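Local coordinates for protein membrane-bound lytic murein transglycosylase (Agrobacterium tumefaciens, PDB 2PNW) that probably cleaves the glycan strands of peptidoglycan as a lytic transglycosylase of the MltA family, at residues R123-V128 / R170-A175. Numbering follows the deposited sequence.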
loop_
_atom_site.group_PDB
_atom_site.type_symbol
_atom_site.label_atom_id
_atom_site.label_comp_id
_atom_site.label_asym_id
_atom_site.label_seq_id
_atom_site.Cartn_x
_atom_site.Cartn_y
_atom_site.Cartn_z
ATOM N N ARG A 123 5.448 -16.435 7.296
ATOM C CA ARG A 123 6.699 -16.556 6.559
ATOM C C ARG A 123 7.436 -17.858 6.916
ATOM O O ARG A 123 7.743 -18.102 8.095
ATOM C CB ARG A 123 7.588 -15.355 6.880
ATOM C CG ARG A 123 8.877 -15.321 6.072
ATOM C CD ARG A 123 9.720 -14.151 6.580
ATOM N NE ARG A 123 10.966 -14.052 5.820
ATOM C CZ ARG A 123 11.684 -12.936 5.721
ATOM N NH1 ARG A 123 11.283 -11.816 6.337
ATOM N NH2 ARG A 123 12.814 -12.958 5.001
ATOM N N PRO A 124 7.738 -18.698 5.904
ATOM C CA PRO A 124 8.527 -19.927 6.129
ATOM C C PRO A 124 9.940 -19.554 6.574
ATOM O O PRO A 124 10.485 -18.575 6.075
ATOM C CB PRO A 124 8.594 -20.559 4.730
ATOM C CG PRO A 124 7.410 -19.962 3.978
ATOM C CD PRO A 124 7.332 -18.559 4.488
ATOM N N PRO A 125 10.555 -20.360 7.465
ATOM C CA PRO A 125 11.885 -19.998 7.984
ATOM C C PRO A 125 12.985 -20.057 6.898
ATOM O O PRO A 125 14.069 -19.494 7.084
ATOM C CB PRO A 125 12.136 -21.058 9.075
ATOM C CG PRO A 125 11.295 -22.255 8.621
ATOM C CD PRO A 125 10.065 -21.649 8.005
ATOM N N GLU A 126 12.710 -20.748 5.780
ATOM C CA GLU A 126 13.690 -20.872 4.700
ATOM C C GLU A 126 13.582 -19.730 3.700
ATOM O O GLU A 126 14.342 -19.678 2.746
ATOM C CB GLU A 126 13.610 -22.247 3.993
ATOM C CG GLU A 126 12.378 -22.447 3.068
ATOM C CD GLU A 126 11.089 -22.920 3.790
ATOM O OE1 GLU A 126 11.008 -22.900 5.051
ATOM O OE2 GLU A 126 10.133 -23.310 3.069
ATOM N N LEU A 127 12.617 -18.835 3.899
ATOM C CA LEU A 127 12.442 -17.696 2.998
ATOM C C LEU A 127 13.311 -16.567 3.534
ATOM O O LEU A 127 12.900 -15.790 4.412
ATOM C CB LEU A 127 10.976 -17.250 2.895
ATOM C CG LEU A 127 10.694 -16.104 1.893
ATOM C CD1 LEU A 127 10.942 -16.557 0.433
ATOM C CD2 LEU A 127 9.241 -15.677 2.072
ATOM N N VAL A 128 14.526 -16.492 3.008
ATOM C CA VAL A 128 15.534 -15.556 3.529
ATOM C C VAL A 128 15.595 -14.284 2.698
ATOM O O VAL A 128 15.334 -14.298 1.491
ATOM C CB VAL A 128 16.924 -16.224 3.611
ATOM C CG1 VAL A 128 16.884 -17.379 4.603
ATOM C CG2 VAL A 128 17.408 -16.705 2.161
ATOM N N ARG A 170 3.270 -28.226 7.745
ATOM C CA ARG A 170 4.416 -27.639 8.442
ATOM C C ARG A 170 4.013 -26.687 9.560
ATOM O O ARG A 170 4.866 -26.057 10.188
ATOM C CB ARG A 170 5.318 -26.942 7.418
ATOM C CG ARG A 170 5.950 -27.947 6.423
ATOM C CD ARG A 170 6.938 -27.286 5.484
ATOM N NE ARG A 170 7.938 -26.521 6.229
ATOM C CZ ARG A 170 8.640 -25.524 5.694
ATOM N NH1 ARG A 170 8.451 -25.195 4.406
ATOM N NH2 ARG A 170 9.530 -24.864 6.439
ATOM N N GLY A 171 2.707 -26.574 9.794
ATOM C CA GLY A 171 2.198 -25.686 10.834
ATOM C C GLY A 171 2.360 -24.213 10.521
ATOM O O GLY A 171 2.354 -23.382 11.428
ATOM N N LEU A 172 2.452 -23.877 9.228
ATOM C CA LEU A 172 2.636 -22.489 8.804
ATOM C C LEU A 172 1.362 -21.679 8.594
ATOM O O LEU A 172 1.433 -20.484 8.301
ATOM C CB LEU A 172 3.493 -22.446 7.526
ATOM C CG LEU A 172 4.959 -22.872 7.692
ATOM C CD1 LEU A 172 5.612 -23.068 6.307
ATOM C CD2 LEU A 172 5.707 -21.799 8.525
ATOM N N GLU A 173 0.193 -22.300 8.763
ATOM C CA GLU A 173 -1.065 -21.626 8.471
ATOM C C GLU A 173 -1.476 -20.741 9.648
ATOM O O GLU A 173 -1.382 -21.173 10.813
ATOM C CB GLU A 173 -2.187 -22.658 8.177
ATOM C CG GLU A 173 -1.846 -23.668 7.041
ATOM C CD GLU A 173 -1.071 -24.900 7.476
ATOM O OE1 GLU A 173 -0.802 -25.082 8.706
ATOM O OE2 GLU A 173 -0.690 -25.693 6.569
ATOM N N ILE A 174 -1.904 -19.526 9.332
ATOM C CA ILE A 174 -2.556 -18.604 10.279
ATOM C C ILE A 174 -4.042 -18.972 10.412
ATOM O O ILE A 174 -4.590 -18.977 11.512
ATOM C CB ILE A 174 -2.408 -17.146 9.779
ATOM C CG1 ILE A 174 -0.919 -16.743 9.730
ATOM C CG2 ILE A 174 -3.229 -16.132 10.650
ATOM C CD1 ILE A 174 -0.636 -15.457 8.959
ATOM N N ALA A 175 -4.672 -19.291 9.279
ATOM C CA ALA A 175 -6.094 -19.648 9.184
ATOM C C ALA A 175 -6.365 -20.158 7.765
ATOM O O ALA A 175 -5.458 -20.144 6.927
ATOM C CB ALA A 175 -7.007 -18.430 9.498
#
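Arg170 reaches across to Glu126 and meets it tip to tip. From CB, its CG lies beside the backbone N, anti to the carbonyl carbon (chi1 -65°). At chi3 (53°) the chain bends and places NE, beyond which the guanidinium comes over Leu172: CD1 of Leu172 sits 3.9 Å above the guanidinium plane of Arg170, over its centre. Arg170 NH1 donates to Glu126 OE2 (2.9 Å). Arg170 NH2 donates to Glu126 OE1 at 2.8 Å and also lies 3.6 Å from CD of Pro125. Both N-H bonds of this end-on salt bridge are nearly straight and use the syn sides of the carboxylate oxygens, although the carboxylate and guanidinium planes are turned 32° apart. Glu126 itself belongs to a type I beta turn, Pro124 to Leu127, closed by Leu127 N to Pro124 O. This turn leads into strand 127-129, an outer strand of a small three-stranded antiparallel sheet within the MltA-specific insert domain; the contact thus joins that sheet to the segment entering strand 173-177, which pairs with strand 118-121. On the Leu172 side of the ion pair the contacts are apolar: Leu172 CD1 faces Pro124 CB at 4.2 Å, while Leu172 CD2 lies 4.1 Å from Pro124 CA. Phe156 and Phe260 also touch the Pro124 side chain. The CB of Arg123 is directed away from 170-175; the extended chain of Arg123 brings its NE and NH2 side-on to the single carbonyl oxygen of Leu127, the last residue of the turn, and Arg123 NH2 has a second partner in Asp129.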